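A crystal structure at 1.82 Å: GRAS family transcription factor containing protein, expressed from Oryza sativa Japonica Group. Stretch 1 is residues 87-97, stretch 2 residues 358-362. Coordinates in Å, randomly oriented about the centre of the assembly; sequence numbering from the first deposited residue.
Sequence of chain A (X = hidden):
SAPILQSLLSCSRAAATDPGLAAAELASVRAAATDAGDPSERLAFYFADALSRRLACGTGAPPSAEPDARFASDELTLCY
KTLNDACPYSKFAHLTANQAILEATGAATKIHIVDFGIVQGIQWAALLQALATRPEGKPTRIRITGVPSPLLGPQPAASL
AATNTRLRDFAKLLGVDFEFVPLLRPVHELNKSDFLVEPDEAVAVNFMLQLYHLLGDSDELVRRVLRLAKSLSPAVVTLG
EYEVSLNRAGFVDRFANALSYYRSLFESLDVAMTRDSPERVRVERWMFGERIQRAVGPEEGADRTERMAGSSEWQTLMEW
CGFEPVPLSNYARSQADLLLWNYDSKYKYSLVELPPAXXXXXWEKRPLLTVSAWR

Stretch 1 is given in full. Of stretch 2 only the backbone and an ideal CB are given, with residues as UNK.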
ATOM      1  N   CYS A  87       5.034   4.436   6.751  1.00 23.42           N
ATOM      2  CA  CYS A  87       4.454   5.758   6.579  1.00 18.60           C
ATOM      3  C   CYS A  87       4.118   5.981   5.103  1.00 18.59           C
ATOM      4  O   CYS A  87       4.718   5.349   4.235  1.00 20.26           O
ATOM      5  CB  CYS A  87       5.443   6.826   7.023  1.00 24.90           C
ATOM      6  SG  CYS A  87       5.940   6.668   8.792  1.00 27.03           S
ATOM      7  N   PRO A  88       3.196   6.885   4.822  1.00 15.20           N
ATOM      8  CA  PRO A  88       2.750   7.119   3.440  1.00 17.62           C
ATOM      9  C   PRO A  88       3.515   8.219   2.699  1.00 15.47           C
ATOM     10  O   PRO A  88       3.111   8.573   1.559  1.00 15.02           O
ATOM     11  CB  PRO A  88       1.297   7.545   3.622  1.00 17.95           C
ATOM     12  CG  PRO A  88       1.300   8.272   4.936  1.00 20.57           C
ATOM     13  CD  PRO A  88       2.286   7.516   5.806  1.00 18.56           C
ATOM     14  N   TYR A  89       4.588   8.743   3.302  1.00 18.11           N
ATOM     15  CA  TYR A  89       5.336   9.867   2.721  1.00 19.16           C
ATOM     16  C   TYR A  89       5.773   9.661   1.274  1.00 13.39           C
ATOM     17  O   TYR A  89       5.419  10.486   0.404  1.00 14.05           O
ATOM     18  CB  TYR A  89       6.573  10.201   3.600  1.00 19.58           C
ATOM     19  CG  TYR A  89       6.187  10.528   5.052  1.00 20.86           C
ATOM     20  CD1 TYR A  89       5.340  11.580   5.339  1.00 27.20           C
ATOM     21  CD2 TYR A  89       6.675   9.773   6.115  1.00 23.97           C
ATOM     22  CE1 TYR A  89       4.947  11.868   6.661  1.00 25.15           C
ATOM     23  CE2 TYR A  89       6.304  10.061   7.448  1.00 22.25           C
ATOM     24  CZ  TYR A  89       5.453  11.095   7.706  1.00 19.19           C
ATOM     25  OH  TYR A  89       5.077  11.413   9.007  1.00 24.66           O
ATOM     26  N   SER A  90       6.511   8.590   0.978  1.00 19.23           N
ATOM     27  CA  SER A  90       7.018   8.452  -0.374  1.00 21.42           C
ATOM     28  C   SER A  90       5.892   8.137  -1.359  1.00 17.90           C
ATOM     29  O   SER A  90       5.902   8.617  -2.490  1.00 15.70           O
ATOM     30  CB  SER A  90       8.151   7.382  -0.467  1.00 24.65           C
ATOM     31  OG  SER A  90       7.623   6.081  -0.190  1.00 36.90           O
ATOM     32  N   LYS A  91       4.888   7.374  -0.947  1.00 13.73           N
ATOM     33  CA  LYS A  91       3.836   7.057  -1.860  1.00 14.53           C
ATOM     34  C   LYS A  91       3.044   8.323  -2.194  1.00 13.73           C
ATOM     35  O   LYS A  91       2.654   8.545  -3.347  1.00 12.60           O
ATOM     36  CB  LYS A  91       2.910   5.947  -1.272  1.00 19.29           C
ATOM     37  CG  LYS A  91       1.936   5.392  -2.324  1.00 30.34           C
ATOM     38  CD  LYS A  91       1.469   3.953  -2.043  1.00 42.02           C
ATOM     39  CE  LYS A  91       0.659   3.361  -3.224  1.00 46.64           C
ATOM     40  NZ  LYS A  91      -0.610   2.629  -2.805  1.00 47.02           N
ATOM     41  N   PHE A  92       2.769   9.129  -1.163  1.00 12.57           N
ATOM     42  CA  PHE A  92       2.083  10.407  -1.382  1.00 12.80           C
ATOM     43  C   PHE A  92       2.807  11.247  -2.420  1.00 12.49           C
ATOM     44  O   PHE A  92       2.272  11.792  -3.383  1.00 11.97           O
ATOM     45  CB  PHE A  92       2.043  11.190  -0.088  1.00 10.59           C
ATOM     46  CG  PHE A  92       1.661  12.642  -0.296  1.00 14.36           C
ATOM     47  CD1 PHE A  92       0.348  12.996  -0.613  1.00 16.42           C
ATOM     48  CD2 PHE A  92       2.617  13.626  -0.167  1.00 12.58           C
ATOM     49  CE1 PHE A  92       0.018  14.333  -0.826  1.00 19.36           C
ATOM     50  CE2 PHE A  92       2.278  14.990  -0.403  1.00 12.23           C
ATOM     51  CZ  PHE A  92       1.000  15.318  -0.725  1.00 16.66           C
ATOM     52  N   ALA A  93       4.096  11.337  -2.175  1.00 10.41           N
ATOM     53  CA  ALA A  93       4.866  12.206  -3.074  1.00 13.24           C
ATOM     54  C   ALA A  93       4.865  11.678  -4.518  1.00  9.75           C
ATOM     55  O   ALA A  93       4.552  12.389  -5.504  1.00 12.61           O
ATOM     56  CB  ALA A  93       6.295  12.277  -2.518  1.00 15.89           C
ATOM     57  N   HIS A  94       5.217  10.408  -4.663  1.00 12.12           N
ATOM     58  CA  HIS A  94       5.226   9.805  -6.021  1.00 12.97           C
ATOM     59  C   HIS A  94       3.922   9.865  -6.764  1.00 13.60           C
ATOM     60  O   HIS A  94       3.877  10.169  -7.937  1.00 12.61           O
ATOM     61  CB  HIS A  94       5.603   8.303  -5.927  1.00 18.45           C
ATOM     62  CG  HIS A  94       6.981   8.095  -5.434  1.00 19.34           C
ATOM     63  ND1 HIS A  94       7.431   6.869  -4.965  1.00 23.27           N
ATOM     64  CD2 HIS A  94       8.026   8.955  -5.335  1.00 22.45           C
ATOM     65  CE1 HIS A  94       8.699   6.991  -4.603  1.00 22.23           C
ATOM     66  NE2 HIS A  94       9.084   8.241  -4.825  1.00 25.26           N
ATOM     67  N   LEU A  95       2.863   9.446  -6.102  1.00 11.43           N
ATOM     68  CA  LEU A  95       1.579   9.457  -6.796  1.00 12.25           C
ATOM     69  C   LEU A  95       1.114  10.862  -7.141  1.00 11.78           C
ATOM     70  O   LEU A  95       0.532  11.066  -8.197  1.00 13.26           O
ATOM     71  CB  LEU A  95       0.484   8.738  -5.965  1.00 16.74           C
ATOM     72  CG  LEU A  95       0.798   7.242  -5.871  1.00 19.83           C
ATOM     73  CD1 LEU A  95      -0.356   6.448  -5.268  1.00 28.59           C
ATOM     74  CD2 LEU A  95       1.332   6.519  -7.187  1.00 25.45           C
ATOM     75  N   THR A  96       1.385  11.846  -6.266  1.00 12.38           N
ATOM     76  CA  THR A  96       0.929  13.181  -6.587  1.00 13.92           C
ATOM     77  C   THR A  96       1.770  13.787  -7.765  1.00 12.15           C
ATOM     78  O   THR A  96       1.210  14.389  -8.717  1.00 12.14           O
ATOM     79  CB  THR A  96       1.026  14.089  -5.341  1.00 15.49           C
ATOM     80  OG1 THR A  96       0.253  13.481  -4.315  1.00 12.83           O
ATOM     81  CG2 THR A  96       0.449  15.471  -5.615  1.00 14.67           C
ATOM     82  N   ALA A  97       3.070  13.573  -7.712  1.00 11.84           N
ATOM     83  CA  ALA A  97       3.921  13.954  -8.833  1.00 13.36           C
ATOM     84  C   ALA A  97       3.481  13.263 -10.157  1.00 12.75           C
ATOM     85  O   ALA A  97       3.393  13.904 -11.220  1.00 12.13           O
ATOM     86  CB  ALA A  97       5.369  13.606  -8.507  1.00 11.59           C
ATOM     87  N   UNK A 358       0.812  24.420  -3.768  1.00 12.34           N
ATOM     88  CA  UNK A 358       1.427  23.255  -3.097  1.00 11.71           C
ATOM     89  C   UNK A 358       0.395  22.334  -2.467  1.00 14.69           C
ATOM     90  O   UNK A 358      -0.583  22.837  -1.917  1.00 15.82           O
ATOM     91  CB  UNK A 358       2.407  23.723  -2.020  1.00 11.71           C
ATOM     92  N   UNK A 359       0.655  21.029  -2.431  1.00 12.49           N
ATOM     93  CA  UNK A 359      -0.219  20.114  -1.654  1.00 13.55           C
ATOM     94  C   UNK A 359       0.679  19.434  -0.683  1.00 15.56           C
ATOM     95  O   UNK A 359       1.702  18.910  -1.076  1.00 12.80           O
ATOM     96  CB  UNK A 359      -0.962  19.101  -2.528  1.00 13.55           C
ATOM     97  N   UNK A 360       0.345  19.409   0.602  1.00 11.31           N
ATOM     98  CA  UNK A 360       1.271  18.845   1.568  1.00 13.15           C
ATOM     99  C   UNK A 360       0.596  17.773   2.399  1.00 15.56           C
ATOM    100  O   UNK A 360      -0.597  17.913   2.786  1.00 17.58           O
ATOM    101  CB  UNK A 360       1.836  19.941   2.474  1.00 13.15           C
ATOM    102  N   UNK A 361       1.356  16.738   2.727  1.00 15.30           N
ATOM    103  CA  UNK A 361       0.906  15.703   3.632  1.00 12.64           C
ATOM    104  C   UNK A 361       1.342  16.165   5.006  1.00 16.78           C
ATOM    105  O   UNK A 361       2.507  16.505   5.229  1.00 15.02           O
ATOM    106  CB  UNK A 361       1.467  14.325   3.274  1.00 12.64           C
ATOM    107  N   UNK A 362       0.344  16.239   5.899  1.00 13.43           N
ATOM    108  CA  UNK A 362       0.527  16.746   7.251  1.00 14.23           C
ATOM    109  C   UNK A 362       0.294  15.721   8.344  1.00 17.57           C
ATOM    110  O   UNK A 362      -0.439  14.752   8.153  1.00 15.97           O
ATOM    111  CB  UNK A 362      -0.410  17.934   7.477  1.00 14.23           C
TER

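The five residues of stretch 2 run as an extended strand, with phi between -84° and -126° and psi between 125° and 154°. The strand is nearly antiparallel to helix 89-97, at 161° between their N-to-C directions, and the axes approach to 9.5 Å. In an extended chain successive CA-to-CB bonds alternate, so every second position can be expected to face the helix.

Position 358 has nothing of stretch 1 within 5.5 Å of its ideal CB. The helix therefore sets no preference, and phi/psi of -84°/147° admits most residues, beta-branched and aromatic ones included. The deposited residue is Phe358, with chi1 in m; its nearest side-chain atom, CB of Phe358, is 8.6 Å from Phe92 CZ.

At position 359 CA-to-CB points toward the helix. The ideal CB lies 4.6 Å from Phe92 CZ and 5.0 Å from Thr96 CG2, so the visible surroundings are the end of an aromatic ring and a methyl group. The Thr96 hydroxyl is already engaged within the helix, OG1 donating to Phe92 O at 2.8 Å. A medium aliphatic side chain, Val, Ile, Leu or Met, would suit this place. It is Leu359, with chi1 t and chi2 p: its CD2 lies 4.1 Å from Phe92 CE1 and 4.3 Å from Thr96 CG2, touching both neighbours. Its backbone also takes part, since Leu359 O sits at the ring edge, 3.7 Å from Phe92 CZ.

Position 360 turns its CB away, and no stretch 1 atom comes within 5.5 Å of it. Small, polar or larger residues are all compatible with this side of the contact. Ser360 is found, its OG hydrogen-bonded elsewhere in the structure; its backbone C approaches Phe92 CZ at 4.0 Å.

Position 361 again points toward the helix, and more closely: the ideal CB is 3.7 Å from Phe92 CD2 and 5.2 Å from Tyr89 CD1. The CA of 361 is 7.4 Å from Tyr89 CA. Phe92, Tyr89 and the Pro88 ring offer a largely carbon surface near the start of the helix, favouring an aliphatic chain such as Leu, Ile or Met. The residue is Leu361, which has the largest covered area in the contact. Its CB stands over the Phe92 ring face, 3.8 Å from the ring centroid and 15° off the normal, a CH-pi contact. With chi1 t and chi2 p, CD2 reaches Tyr89 CD1 at 3.6 Å and Pro88 CG at 4.0 Å.

Position 362 points away, with no stretch 1 atom near its CB, so small, polar or larger side chains would all be compatible with stretch 1. The residue is Ala362, which makes no contact with it.

Stretch 2 (358-362) FLSLA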
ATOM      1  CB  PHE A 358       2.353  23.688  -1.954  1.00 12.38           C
ATOM      2  CG  PHE A 358       3.524  24.508  -2.418  1.00 14.72           C
ATOM      3  CD1 PHE A 358       4.700  23.878  -2.834  1.00 13.79           C
ATOM      4  CD2 PHE A 358       3.480  25.926  -2.388  1.00 12.13           C
ATOM      5  CE1 PHE A 358       5.819  24.658  -3.218  1.00 12.55           C
ATOM      6  CE2 PHE A 358       4.605  26.709  -2.795  1.00 13.18           C
ATOM      7  CZ  PHE A 358       5.748  26.091  -3.216  1.00 13.90           C
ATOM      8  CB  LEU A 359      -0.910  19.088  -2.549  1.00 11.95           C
ATOM      9  CG  LEU A 359      -1.856  18.137  -1.783  1.00 15.91           C
ATOM     10  CD1 LEU A 359      -3.025  18.896  -1.182  1.00 17.83           C
ATOM     11  CD2 LEU A 359      -2.367  17.122  -2.754  1.00 16.31           C
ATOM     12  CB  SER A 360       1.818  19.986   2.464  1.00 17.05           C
ATOM     13  OG  SER A 360       2.809  19.507   3.338  1.00 23.38           O
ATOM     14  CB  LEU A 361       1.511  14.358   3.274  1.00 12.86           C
ATOM     15  CG  LEU A 361       1.358  13.204   4.244  1.00 16.68           C
ATOM     16  CD1 LEU A 361      -0.159  12.908   4.333  1.00 17.15           C
ATOM     17  CD2 LEU A 361       2.139  11.964   3.776  1.00 20.05           C
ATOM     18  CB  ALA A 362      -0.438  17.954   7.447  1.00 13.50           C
TER
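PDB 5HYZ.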